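Local structure of Two-component system response regulator/GGDEF domain protein (Aeromonas salmonicida, 3LUF) at residues R18-A23 against Q110-L115; I7-D12 against Q22-Q27; E159-L164 against V188-E193; L172-Y177 against C237-N242; E65-L70 against L75-L80. The protein probably makes cyclic di-GMP from two GTP through a GGDEF domain absent from this fragment, which holds the two receiver domains. All coordinates share one frame; numbering follows the deposited sequence. Where two conformers were deposited one is given.

Contact 1 of 5, residues R18-A23 against Q110-L115. Unlike the reference sequence in segment 18-23: Met19 (reference Thr).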
# COMPACT_ATOMS: atom_id res chain seq x y z
N ARG B 18 27.39 13.23 -7.05
CA ARG B 18 26.89 14.50 -6.52
C ARG B 18 25.35 14.58 -6.40
O ARG B 18 24.85 15.15 -5.42
CB ARG B 18 27.47 15.70 -7.27
CG ARG B 18 28.95 15.85 -6.98
CD ARG B 18 29.47 17.09 -7.55
NE ARG B 18 30.89 17.18 -7.23
CZ ARG B 18 31.68 18.13 -7.70
NH1 ARG B 18 31.19 19.09 -8.50
NH2 ARG B 18 32.96 18.13 -7.37
N MSE B 19 24.62 14.00 -7.36
CA MSE B 19 23.14 13.91 -7.24
C MSE B 19 22.70 13.15 -6.00
O MSE B 19 21.76 13.56 -5.29
CB MSE B 19 22.53 13.20 -8.45
CG MSE B 19 22.49 14.05 -9.66
SE MSE B 19 21.89 12.93 -11.19
CE MSE B 19 21.63 14.51 -12.25
N LEU B 20 23.39 12.03 -5.73
CA LEU B 20 23.09 11.20 -4.57
C LEU B 20 23.39 11.94 -3.28
O LEU B 20 22.59 11.92 -2.35
CB LEU B 20 23.88 9.92 -4.62
CG LEU B 20 23.37 8.85 -5.55
CD1 LEU B 20 24.37 7.70 -5.62
CD2 LEU B 20 21.94 8.34 -5.11
N ILE B 21 24.55 12.59 -3.21
CA ILE B 21 24.91 13.35 -2.01
C ILE B 21 23.88 14.42 -1.73
O ILE B 21 23.34 14.48 -0.63
CB ILE B 21 26.30 13.98 -2.12
CG1 ILE B 21 27.37 12.87 -2.14
CG2 ILE B 21 26.52 14.99 -0.97
CD1 ILE B 21 28.76 13.37 -2.61
N GLN B 22 23.57 15.24 -2.74
CA GLN B 22 22.62 16.35 -2.58
C GLN B 22 21.24 15.87 -2.11
O GLN B 22 20.67 16.43 -1.18
CB GLN B 22 22.49 17.12 -3.90
CG GLN B 22 21.55 18.33 -3.88
CD GLN B 22 21.44 18.96 -5.27
OE1 GLN B 22 21.54 18.25 -6.28
NE2 GLN B 22 21.24 20.28 -5.33
N ALA B 23 20.73 14.83 -2.76
CA ALA B 23 19.40 14.31 -2.43
C ALA B 23 19.36 13.65 -1.05
O ALA B 23 18.42 13.88 -0.27
CB ALA B 23 18.92 13.36 -3.49
N GLN B 110 16.24 8.72 -7.29
CA GLN B 110 15.43 9.09 -6.17
C GLN B 110 15.01 7.86 -5.35
O GLN B 110 14.83 7.96 -4.14
CB GLN B 110 14.20 9.88 -6.64
CG GLN B 110 13.41 10.52 -5.54
CD GLN B 110 14.19 11.54 -4.74
OE1 GLN B 110 15.17 12.13 -5.22
NE2 GLN B 110 13.77 11.75 -3.52
N TYR B 111 14.85 6.70 -5.99
CA TYR B 111 14.55 5.46 -5.26
C TYR B 111 15.55 5.21 -4.09
O TYR B 111 15.17 4.77 -3.00
CB TYR B 111 14.52 4.25 -6.21
CG TYR B 111 14.20 2.94 -5.55
CD1 TYR B 111 12.86 2.52 -5.36
CD2 TYR B 111 15.22 2.10 -5.11
CE1 TYR B 111 12.57 1.27 -4.74
CE2 TYR B 111 14.94 0.89 -4.50
CZ TYR B 111 13.63 0.48 -4.31
OH TYR B 111 13.42 -0.73 -3.71
N ALA B 112 16.82 5.48 -4.35
CA ALA B 112 17.87 5.23 -3.34
C ALA B 112 17.64 6.09 -2.08
O ALA B 112 17.92 5.68 -0.93
CB ALA B 112 19.24 5.51 -3.98
N VAL B 113 17.08 7.28 -2.27
CA VAL B 113 16.87 8.23 -1.17
C VAL B 113 15.81 7.72 -0.20
O VAL B 113 16.04 7.62 1.02
CB VAL B 113 16.48 9.64 -1.71
CG1 VAL B 113 16.29 10.61 -0.56
CG2 VAL B 113 17.53 10.17 -2.68
N GLY B 114 14.65 7.34 -0.72
CA GLY B 114 13.61 6.74 0.10
C GLY B 114 14.07 5.46 0.73
O GLY B 114 13.75 5.20 1.87
N LEU B 115 14.87 4.68 0.01
CA LEU B 115 15.36 3.40 0.53
C LEU B 115 16.26 3.61 1.73
O LEU B 115 16.07 2.97 2.77
CB LEU B 115 16.15 2.67 -0.54
CG LEU B 115 16.79 1.34 -0.14
CD1 LEU B 115 15.80 0.36 0.43
CD2 LEU B 115 17.49 0.73 -1.36

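Contact 2 of 5, residues I7-D12 against Q22-Q27. With MG (magnesium ion), chain G.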
# COMPACT_ATOMS: atom_id res chain seq x y z
N ILE B 7 25.96 6.63 5.87
CA ILE B 7 25.98 5.76 4.67
C ILE B 7 27.25 5.99 3.87
O ILE B 7 27.88 7.04 3.98
CB ILE B 7 24.73 5.90 3.75
CG1 ILE B 7 24.65 7.30 3.15
CG2 ILE B 7 23.43 5.51 4.51
CD1 ILE B 7 24.13 7.33 1.77
N LEU B 8 27.60 4.98 3.09
CA LEU B 8 28.80 5.01 2.25
C LEU B 8 28.31 4.99 0.79
O LEU B 8 27.46 4.19 0.42
CB LEU B 8 29.63 3.74 2.52
CG LEU B 8 30.86 3.58 1.58
CD1 LEU B 8 31.80 4.73 1.87
CD2 LEU B 8 31.55 2.22 1.78
N ILE B 9 28.91 5.85 -0.02
CA ILE B 9 28.64 5.89 -1.46
C ILE B 9 29.97 5.69 -2.15
O ILE B 9 30.93 6.40 -1.86
CB ILE B 9 28.01 7.26 -1.89
CG1 ILE B 9 26.67 7.47 -1.18
CG2 ILE B 9 27.76 7.28 -3.42
CD1 ILE B 9 26.09 8.88 -1.44
N VAL B 10 30.04 4.70 -3.03
CA VAL B 10 31.25 4.54 -3.86
C VAL B 10 30.80 4.55 -5.32
O VAL B 10 30.15 3.61 -5.79
CB VAL B 10 32.01 3.22 -3.53
CG1 VAL B 10 33.37 3.23 -4.21
CG2 VAL B 10 32.15 3.03 -1.99
N GLU B 11 31.10 5.65 -5.99
CA GLU B 11 30.58 5.92 -7.33
C GLU B 11 31.51 6.91 -8.03
O GLU B 11 31.77 8.00 -7.52
CB GLU B 11 29.17 6.55 -7.20
CG GLU B 11 28.63 7.17 -8.52
CD GLU B 11 28.49 6.15 -9.66
OE1 GLU B 11 27.60 5.30 -9.58
OE2 GLU B 11 29.23 6.27 -10.67
N ASP B 12 32.07 6.52 -9.18
CA ASP B 12 33.02 7.40 -9.84
C ASP B 12 32.39 8.45 -10.75
O ASP B 12 33.07 9.37 -11.14
CB ASP B 12 34.11 6.61 -10.61
CG ASP B 12 33.54 5.72 -11.72
OD1 ASP B 12 32.44 5.17 -11.53
OD2 ASP B 12 34.20 5.51 -12.77
N GLN B 22 23.57 15.24 -2.74
CA GLN B 22 22.62 16.35 -2.58
C GLN B 22 21.24 15.87 -2.11
O GLN B 22 20.67 16.43 -1.18
CB GLN B 22 22.49 17.12 -3.90
CG GLN B 22 21.55 18.33 -3.88
CD GLN B 22 21.44 18.96 -5.27
OE1 GLN B 22 21.54 18.25 -6.28
NE2 GLN B 22 21.24 20.28 -5.33
N ALA B 23 20.73 14.83 -2.76
CA ALA B 23 19.40 14.31 -2.43
C ALA B 23 19.36 13.65 -1.05
O ALA B 23 18.42 13.88 -0.27
CB ALA B 23 18.92 13.36 -3.49
N ILE B 24 20.37 12.84 -0.73
CA ILE B 24 20.37 12.12 0.54
C ILE B 24 20.58 13.12 1.72
O ILE B 24 19.92 13.01 2.78
CB ILE B 24 21.40 10.98 0.52
CG1 ILE B 24 20.93 9.90 -0.45
CG2 ILE B 24 21.58 10.37 1.92
CD1 ILE B 24 22.00 8.86 -0.80
N ALA B 25 21.43 14.13 1.48
CA ALA B 25 21.71 15.16 2.47
C ALA B 25 20.46 16.01 2.74
O ALA B 25 20.25 16.44 3.87
CB ALA B 25 22.86 16.07 2.01
N GLN B 26 19.66 16.24 1.70
CA GLN B 26 18.53 17.15 1.85
C GLN B 26 17.31 16.44 2.40
O GLN B 26 16.54 17.02 3.14
CB GLN B 26 18.26 17.84 0.52
CG GLN B 26 16.99 18.66 0.42
CD GLN B 26 16.73 18.98 -1.03
OE1 GLN B 26 17.35 19.88 -1.59
NE2 GLN B 26 15.88 18.21 -1.67
N GLN B 27 17.16 15.17 2.07
CA GLN B 27 15.94 14.45 2.35
C GLN B 27 16.05 13.41 3.46
O GLN B 27 15.04 12.87 3.88
CB GLN B 27 15.43 13.79 1.05
CG GLN B 27 15.15 14.81 -0.04
CD GLN B 27 14.71 14.15 -1.34
OE1 GLN B 27 13.78 13.34 -1.35
NE2 GLN B 27 15.37 14.51 -2.43
MG MG G . 31.37 3.74 -12.55
O HOH W 1 29.68 4.88 -12.88
O HOH W 2 32.31 4.46 -14.30

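Contact 3 of 5, residues E159-L164 against V188-E193. Unlike the reference sequence in segment 159-164: Ala162 (reference Thr).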
# COMPACT_ATOMS: atom_id res chain seq x y z
N GLU B 159 1.49 -18.90 19.36
CA GLU B 159 2.82 -18.34 19.55
C GLU B 159 2.88 -16.84 19.24
O GLU B 159 3.55 -16.11 19.95
CB GLU B 159 3.87 -19.09 18.71
CG GLU B 159 5.27 -18.53 18.87
CD GLU B 159 6.36 -19.43 18.30
OE1 GLU B 159 6.13 -20.09 17.25
OE2 GLU B 159 7.45 -19.46 18.92
N ALA B 160 2.17 -16.39 18.20
CA ALA B 160 2.13 -14.97 17.82
C ALA B 160 1.65 -14.14 18.99
O ALA B 160 2.23 -13.13 19.30
CB ALA B 160 1.23 -14.75 16.57
N LEU B 161 0.56 -14.56 19.63
CA LEU B 161 0.02 -13.83 20.77
C LEU B 161 1.02 -13.75 21.90
O LEU B 161 1.21 -12.69 22.48
CB LEU B 161 -1.27 -14.45 21.25
CG LEU B 161 -2.44 -14.39 20.25
CD1 LEU B 161 -3.45 -15.50 20.47
CD2 LEU B 161 -3.16 -12.97 20.19
N ALA B 162 1.66 -14.89 22.20
CA ALA B 162 2.66 -14.96 23.26
C ALA B 162 3.82 -14.01 23.00
O ALA B 162 4.27 -13.30 23.90
CB ALA B 162 3.17 -16.42 23.41
N THR B 163 4.28 -14.00 21.75
CA THR B 163 5.36 -13.13 21.30
C THR B 163 5.01 -11.66 21.44
O THR B 163 5.80 -10.86 21.94
CB THR B 163 5.81 -13.54 19.87
OG1 THR B 163 6.36 -14.85 19.96
CG2 THR B 163 6.89 -12.62 19.32
N LEU B 164 3.80 -11.29 21.03
CA LEU B 164 3.32 -9.91 21.17
C LEU B 164 3.26 -9.47 22.63
O LEU B 164 3.61 -8.31 22.96
CB LEU B 164 1.97 -9.74 20.49
CG LEU B 164 2.05 -9.77 18.95
CD1 LEU B 164 0.63 -9.97 18.29
CD2 LEU B 164 2.72 -8.52 18.35
N VAL B 188 -6.36 -12.01 13.36
CA VAL B 188 -6.56 -10.56 13.17
C VAL B 188 -7.75 -10.04 14.02
O VAL B 188 -7.66 -9.00 14.66
CB VAL B 188 -6.73 -10.25 11.68
CG1 VAL B 188 -7.14 -8.84 11.50
CG2 VAL B 188 -5.38 -10.51 10.98
N ARG B 189 -8.86 -10.77 14.03
CA ARG B 189 -9.99 -10.38 14.89
C ARG B 189 -9.58 -10.25 16.37
O ARG B 189 -9.95 -9.26 17.02
CB ARG B 189 -11.18 -11.36 14.74
CG ARG B 189 -11.81 -11.39 13.35
CD ARG B 189 -13.27 -12.00 13.37
NE ARG B 189 -13.29 -13.30 14.06
CZ ARG B 189 -12.94 -14.46 13.50
NH1 ARG B 189 -12.55 -14.51 12.21
NH2 ARG B 189 -12.97 -15.57 14.23
N MSE B 190 -8.80 -11.21 16.91
CA MSE B 190 -8.34 -11.13 18.28
C MSE B 190 -7.49 -9.88 18.53
O MSE B 190 -7.64 -9.18 19.54
CB MSE B 190 -7.56 -12.40 18.65
CG MSE B 190 -8.48 -13.59 18.77
SE MSE B 190 -7.45 -15.10 19.46
CE MSE B 190 -6.94 -14.40 21.14
N LEU B 191 -6.57 -9.63 17.59
CA LEU B 191 -5.66 -8.52 17.73
C LEU B 191 -6.43 -7.20 17.73
O LEU B 191 -6.16 -6.29 18.52
CB LEU B 191 -4.57 -8.53 16.61
CG LEU B 191 -3.58 -9.69 16.73
CD1 LEU B 191 -2.56 -9.62 15.58
CD2 LEU B 191 -2.83 -9.68 18.08
N ARG B 192 -7.38 -7.09 16.82
CA ARG B 192 -8.09 -5.82 16.67
C ARG B 192 -9.08 -5.58 17.80
O ARG B 192 -9.50 -4.44 17.99
CB ARG B 192 -8.81 -5.77 15.34
CG ARG B 192 -7.93 -5.38 14.18
CD ARG B 192 -7.60 -3.89 14.15
NE ARG B 192 -6.57 -3.66 13.12
CZ ARG B 192 -5.26 -3.55 13.37
NH1 ARG B 192 -4.81 -3.61 14.61
NH2 ARG B 192 -4.40 -3.36 12.37
N GLU B 193 -9.45 -6.62 18.55
CA GLU B 193 -10.23 -6.37 19.78
C GLU B 193 -9.45 -5.61 20.86
O GLU B 193 -10.07 -4.97 21.73
CB GLU B 193 -10.75 -7.70 20.34
CG GLU B 193 -11.82 -8.34 19.44
CD GLU B 193 -12.61 -9.40 20.18
OE1 GLU B 193 -11.98 -10.31 20.71
OE2 GLU B 193 -13.86 -9.32 20.20

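Contact 4 of 5, residues L172-Y177 against C237-N242. With MG (magnesium ion), chain F.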
# COMPACT_ATOMS: atom_id res chain seq x y z
N LEU B 172 4.29 -4.13 13.68
CA LEU B 172 3.75 -4.61 12.40
C LEU B 172 3.78 -6.12 12.42
O LEU B 172 4.77 -6.73 12.83
CB LEU B 172 4.57 -4.03 11.23
CG LEU B 172 4.35 -4.72 9.86
CD1 LEU B 172 2.99 -4.32 9.41
CD2 LEU B 172 5.39 -4.33 8.82
N VAL B 173 2.66 -6.72 12.05
CA VAL B 173 2.50 -8.17 12.00
C VAL B 173 2.11 -8.55 10.58
O VAL B 173 1.21 -7.92 9.99
CB VAL B 173 1.39 -8.69 12.94
CG1 VAL B 173 1.40 -10.23 12.89
CG2 VAL B 173 1.58 -8.20 14.37
N LEU B 174 2.80 -9.56 10.02
CA LEU B 174 2.42 -10.17 8.76
C LEU B 174 1.83 -11.54 9.06
O LEU B 174 2.45 -12.36 9.71
CB LEU B 174 3.63 -10.30 7.83
CG LEU B 174 4.38 -9.01 7.44
CD1 LEU B 174 5.38 -8.55 8.51
CD2 LEU B 174 5.17 -9.30 6.19
N VAL B 175 0.62 -11.79 8.56
CA VAL B 175 -0.21 -12.93 9.00
C VAL B 175 -0.62 -13.84 7.85
O VAL B 175 -1.33 -13.42 6.96
CB VAL B 175 -1.50 -12.42 9.71
CG1 VAL B 175 -2.33 -13.62 10.20
CG2 VAL B 175 -1.14 -11.56 10.90
N ASP B 176 -0.18 -15.09 7.91
CA ASP B 176 -0.59 -16.15 7.02
C ASP B 176 -2.03 -16.54 7.31
O ASP B 176 -2.40 -16.77 8.47
CB ASP B 176 0.33 -17.35 7.26
CG ASP B 176 -0.01 -18.56 6.40
OD1 ASP B 176 -0.48 -18.40 5.26
OD2 ASP B 176 0.21 -19.68 6.91
N TYR B 177 -2.85 -16.66 6.26
CA TYR B 177 -4.20 -17.10 6.49
C TYR B 177 -4.29 -18.58 6.91
O TYR B 177 -4.89 -18.91 7.93
CB TYR B 177 -5.11 -16.81 5.31
CG TYR B 177 -6.43 -17.52 5.46
CD1 TYR B 177 -7.42 -17.02 6.29
CD2 TYR B 177 -6.66 -18.75 4.83
CE1 TYR B 177 -8.63 -17.69 6.45
CE2 TYR B 177 -7.87 -19.43 4.99
CZ TYR B 177 -8.84 -18.89 5.79
OH TYR B 177 -10.04 -19.56 5.94
N CYS B 237 7.99 -3.08 -0.51
CA CYS B 237 7.14 -1.92 -0.78
C CYS B 237 5.98 -1.87 0.22
O CYS B 237 5.70 -0.82 0.79
CB CYS B 237 6.58 -2.02 -2.21
SG CYS B 237 5.44 -0.76 -2.66
N ARG B 238 5.32 -3.00 0.42
CA ARG B 238 4.16 -3.00 1.34
C ARG B 238 4.56 -2.68 2.79
O ARG B 238 3.85 -1.93 3.51
CB ARG B 238 3.49 -4.38 1.33
CG ARG B 238 2.84 -4.71 0.02
CD ARG B 238 1.35 -4.26 -0.02
NE ARG B 238 1.13 -2.84 0.24
CZ ARG B 238 1.34 -1.86 -0.64
NH1 ARG B 238 1.84 -2.14 -1.85
NH2 ARG B 238 1.10 -0.60 -0.30
N VAL B 239 5.66 -3.29 3.21
CA VAL B 239 6.16 -3.10 4.56
C VAL B 239 6.54 -1.65 4.72
O VAL B 239 6.08 -1.00 5.66
CB VAL B 239 7.29 -4.06 4.92
CG1 VAL B 239 8.02 -3.57 6.20
CG2 VAL B 239 6.73 -5.45 5.10
N SER B 240 7.29 -1.09 3.76
CA SER B 240 7.67 0.32 3.89
C SER B 240 6.47 1.25 3.97
O SER B 240 6.41 2.14 4.82
CB SER B 240 8.59 0.76 2.74
OG SER B 240 9.75 -0.03 2.84
N HIS B 241 5.46 1.01 3.12
CA HIS B 241 4.25 1.85 3.13
C HIS B 241 3.52 1.80 4.48
O HIS B 241 3.05 2.85 4.95
CB HIS B 241 3.27 1.46 2.01
CG HIS B 241 3.58 2.06 0.67
ND1 HIS B 241 3.44 3.40 0.41
CD2 HIS B 241 3.96 1.48 -0.50
CE1 HIS B 241 3.74 3.63 -0.87
NE2 HIS B 241 4.08 2.48 -1.43
N ASN B 242 3.42 0.62 5.05
CA ASN B 242 2.74 0.47 6.35
C ASN B 242 3.51 1.11 7.50
O ASN B 242 2.91 1.75 8.40
CB ASN B 242 2.41 -1.00 6.64
CG ASN B 242 1.21 -1.45 5.84
OD1 ASN B 242 1.34 -1.94 4.72
ND2 ASN B 242 0.04 -1.14 6.35
MG MG F . 0.00 -21.56 6.29
O HOH W 3 -0.63 -20.84 4.40
O HOH W 4 -0.12 -23.57 5.62
O HOH W 5 1.97 -21.44 5.54

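Contact 5 of 5, residues E65-L70 against L75-L80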
# COMPACT_ATOMS: atom_id res chain seq x y z
N GLU B 65 33.57 -5.86 -8.47
CA GLU B 65 34.38 -6.38 -7.35
C GLU B 65 34.16 -5.71 -5.99
O GLU B 65 34.37 -6.34 -4.96
CB GLU B 65 35.87 -6.40 -7.70
CG GLU B 65 36.14 -7.28 -8.93
CD GLU B 65 36.13 -6.50 -10.25
OE1 GLU B 65 35.59 -5.37 -10.29
OE2 GLU B 65 36.64 -7.04 -11.25
N ALA B 66 33.77 -4.43 -5.98
CA ALA B 66 33.55 -3.71 -4.72
C ALA B 66 32.40 -4.29 -3.89
O ALA B 66 32.40 -4.14 -2.66
CB ALA B 66 33.37 -2.21 -4.95
N VAL B 67 31.48 -5.00 -4.54
CA VAL B 67 30.31 -5.55 -3.83
C VAL B 67 30.77 -6.58 -2.80
O VAL B 67 30.46 -6.47 -1.62
CB VAL B 67 29.28 -6.15 -4.80
CG1 VAL B 67 28.13 -6.90 -4.03
CG2 VAL B 67 28.68 -5.05 -5.69
N LYS B 68 31.53 -7.55 -3.27
CA LYS B 68 32.01 -8.62 -2.40
C LYS B 68 32.96 -8.09 -1.32
O LYS B 68 32.89 -8.52 -0.17
CB LYS B 68 32.66 -9.70 -3.24
CG LYS B 68 33.18 -10.91 -2.46
CD LYS B 68 33.73 -11.92 -3.47
CE LYS B 68 34.40 -13.09 -2.78
NZ LYS B 68 35.09 -13.92 -3.81
N VAL B 69 33.85 -7.18 -1.70
CA VAL B 69 34.78 -6.57 -0.75
C VAL B 69 34.03 -5.92 0.41
O VAL B 69 34.37 -6.12 1.57
CB VAL B 69 35.71 -5.55 -1.43
CG1 VAL B 69 36.48 -4.74 -0.40
CG2 VAL B 69 36.68 -6.28 -2.38
N LEU B 70 33.00 -5.14 0.09
CA LEU B 70 32.28 -4.42 1.12
C LEU B 70 31.34 -5.33 1.93
O LEU B 70 31.23 -5.18 3.13
CB LEU B 70 31.56 -3.19 0.52
CG LEU B 70 32.58 -2.18 0.00
CD1 LEU B 70 31.88 -1.15 -0.94
CD2 LEU B 70 33.33 -1.37 1.15
N LEU B 75 29.37 -4.59 5.57
CA LEU B 75 28.48 -3.50 5.15
C LEU B 75 27.42 -4.10 4.29
O LEU B 75 27.70 -4.84 3.33
CB LEU B 75 29.19 -2.40 4.33
CG LEU B 75 30.11 -1.38 4.98
CD1 LEU B 75 31.51 -1.92 4.81
CD2 LEU B 75 30.03 -0.07 4.25
N PRO B 76 26.16 -3.80 4.61
CA PRO B 76 25.13 -4.22 3.65
C PRO B 76 25.31 -3.37 2.40
O PRO B 76 25.68 -2.18 2.49
CB PRO B 76 23.81 -3.84 4.35
CG PRO B 76 24.15 -3.73 5.82
CD PRO B 76 25.59 -3.22 5.84
N VAL B 77 24.99 -3.95 1.25
CA VAL B 77 25.27 -3.30 -0.03
C VAL B 77 24.01 -3.20 -0.87
O VAL B 77 23.29 -4.19 -1.06
CB VAL B 77 26.35 -4.06 -0.80
CG1 VAL B 77 26.53 -3.50 -2.27
CG2 VAL B 77 27.70 -3.98 -0.06
N VAL B 78 23.76 -2.00 -1.38
CA VAL B 78 22.78 -1.78 -2.43
C VAL B 78 23.54 -1.42 -3.70
O VAL B 78 24.36 -0.51 -3.69
CB VAL B 78 21.83 -0.65 -2.03
CG1 VAL B 78 21.00 -0.11 -3.24
CG2 VAL B 78 20.93 -1.10 -0.84
N ILE B 79 23.29 -2.13 -4.79
CA ILE B 79 24.02 -1.86 -6.03
C ILE B 79 23.44 -0.67 -6.79
O ILE B 79 22.23 -0.53 -6.87
CB ILE B 79 24.06 -3.15 -6.91
CG1 ILE B 79 25.09 -4.14 -6.30
CG2 ILE B 79 24.29 -2.85 -8.42
CD1 ILE B 79 25.07 -5.52 -6.96
N LEU B 80 24.32 0.17 -7.36
CA LEU B 80 23.91 1.20 -8.31
C LEU B 80 24.21 0.69 -9.69
O LEU B 80 25.35 0.34 -9.98
CB LEU B 80 24.71 2.50 -8.10
CG LEU B 80 24.67 3.19 -6.73
CD1 LEU B 80 25.77 4.26 -6.64
CD2 LEU B 80 23.33 3.85 -6.53

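Contact 1 of 5, residues R18-A23 against Q110-L115
Ala23 and Val113 form the closest meeting of the two segments: Ala23 CB rests 3.6 Å from Val113 CG2, while the second branch of the valine, CG1, approaches the Ala23 carbonyl, with 3.9 Å between Val113 CG1 and Ala23 O. The valine can touch both because it stands with CG1 anti to its own backbone N (chi1 -179°) and CG2 beside that N, so its fork straddles the alanine. One turn earlier, Leu20 reaches across with a single methyl, and Leu20 CD2 lies 4.1 Å from Ala112 CB. Alanine suits both places, since its lone methyl lets a branched partner from the opposite helix come close to the backbone. The axes of the two segments approach to 9.8 Å, with their N-to-C directions 38° apart. These are segments of helices 14-27 and 106-122, the first and last helices of the N-terminal receiver domain, a CheY-like fold in which the two lie side by side against one face of the parallel sheet. Gln110 points its CB away, but its long side chain folds back along the seam. There its amide is gripped at both ends, NE2 giving a hydrogen bond to Gln27 and OE1 accepting one from Arg106. Farther out, Leu109 adds apolar cover to Leu20, and the ring of Tyr111 turns from the seam toward strand 99-102, where its hydroxyl hydrogen-bonds to Asp99.

Contact 2 of 5, residues I7-D12 against Q22-Q27
No flat group lies where Ile7 and Ile9 meet Ile24; the flat groups of these segments are the carboxylates of Glu11 and Asp12, past the end of strand 6-10, and both serve the magnesium ion. Asp12 binds it through one oxygen, with OD1 2.1 Å from the metal. The other oxygen, OD2, accepts a hydrogen bond from a water that also sits on the magnesium, at 2.6 Å from Asp12 OD2, which holds the carboxylate in its rotation. Glu11 does not touch the ion: its OE2 takes a second metal-bound water at 2.6 Å, so it acts from the second shell. Asp55 and the carbonyl of Thr57 complete the protein ligands of this acidic pocket, as in other receiver domains.

The contact itself is purely apolar. Ile7 and Ile24 meet tip to tip, with 3.7 Å between Ile7 CD1 and Ile24 CD1, and Ile9 CD1 comes to 4.1 Å from the same Ile24 CD1. Ile24 reaches so far because its chain is extended (chi2 167°), a good reason for isoleucine on a helix standing off a sheet. Ile32 packs on Ile9 and Ile24 from strand 31-35, and Val113 covers Ile24 from helix 106-122. Helix 14-27 thus forms the crossover of the beta-alpha-beta unit that links strand 6-10 to its parallel neighbour 31-35.

Contact 3 of 5, residues E159-L164 against V188-E193
Two helices that lie on the same side of the sheet in the second receiver domain, 157-166 and 184-194, meet here in an apolar seam centred on Leu161, Leu164, Met190 and Leu191. They run nearly alongside, 25° apart in direction, but with axes 11.7 Å from each other, so long side chains rather than backbones bridge the gap. Leu191 puts its CD2 between two leucines of the facing helix. Leu164 CD1 presses on it at 3.5 Å, tighter than usual for two methyl carbons, and Leu161 CD2 lies 3.9 Å from Leu191 CD2. The other branch of Leu161 serves Met190, which is modelled as selenomethionine and crosses it at about a right angle. Met190 bends at its last torsion (chi3 62°), which brings its CE to 3.7 Å from Leu161 CD1. Leucine suits position 161, where its two methyls serve two partners, and the flexible methionine covers the outer side, where the seam meets solvent.

Inward, Leu191 also rests on Ile202 and Leu164 on Leu128, both in strands of the sheet. On helix 157-166, Glu159 O takes both the backbone N and the hydroxyl of Thr163; Thr163 OG1 lies 3.1 Å from Glu159 O, above the carbonyl plane, which ties the threonine to its own helix. Since the groups meeting between the segments are apolar, the attraction is probably dispersion and the exclusion of water.

Contact 4 of 5, residues L172-Y177 against C237-N242
With CG anti to its backbone N (chi1 165°), Leu172 sends CD1 to Asn242 CB and CD2 to Val239, whose own CG1 is likewise anti to N at the same angle. Leu172 CD2 therefore settles in the fork of the valine, 3.8 Å from Val239 CG1 and 4.1 Å from Val239 CG2. Leu174, two residues on and so on the same face of the strand, adds a looser touch, with its CD2 4.3 Å from Val239 CG2. The partners are the central strand of the second CheY-like domain and its last helix, 232-248, which runs back at 145° to the strand. Beta-branched valine is compact enough to fit between the leucines of the strand and its own helix. At the strand's far end Asp176, the predicted phosphorylation site, binds magnesium through OD2 at 2.0 Å, with Asp132 and the carbonyl oxygen of Tyr178 as the other protein ligands. At the subunit interface, Arg238 forms salt bridges with Asp224 of its own chain and Asp224 of the second subunit.

Contact 5 of 5, residues E65-L70 against L75-L80
One hydrogen bond joins the segments directly: Leu75 N gives to Leu70 O at 3.1 Å, with a fairly straight N-H...O angle of 158°. Its donor stands tilted 27° from the carbonyl plane. The bond occupies a carbonyl near the end of helix 65-72 and pins the short turn that follows.

Everything else is apolar. Val67 divides its two methyls between neighbours: CG1 faces Val77 CG1 at 4.1 Å, and CG2 lies 3.8 Å from Ile79 CG1, the two side chains crossing at about a right angle. This split follows from the valine torsion, which places CG1 anti to N (chi1 173°) and CG2 beside N. Leu70 continues the row, its CB 4.0 Å from Val77 CG2 and its CD2 4.1 Å from Leu75 CD1. The short branched valines meet along the strand, and the leucines at the turn, where the CA atoms are closest.

The helix runs almost antiparallel to strand 77-81, as expected for the return arm of the right-handed beta-alpha-beta unit 49-55, 65-72, 77-81. Val54 of the neighbouring strand packs on Leu70 and Val77, and Leu8 of strand 6-10 on Leu70 and Leu75, so the helix lies along strands 49-55 and 77-81, with Leu8 of strand 6-10 beside it.

From the N terminus, contact 2 closes first, a short loop that packs strand 6-10 against helix 14-27. Contact 1 starts on that same helix, sharing Gln22 and Ala23 with contact 2, and closes a far longer loop onto helix 106-122. Contact 5 is nested inside this loop and ties helix 65-72 to strand 77-81 on the sheet; it touches contact 1 through Leu20 and Leu80. All three lie within the first receiver domain. Contacts 3 and 4 belong to the second domain and cross, since 172-177 falls between the two segments of contact 3 and 237-242 comes last. They meet at Leu164 and Val173, joining helices to the central strand.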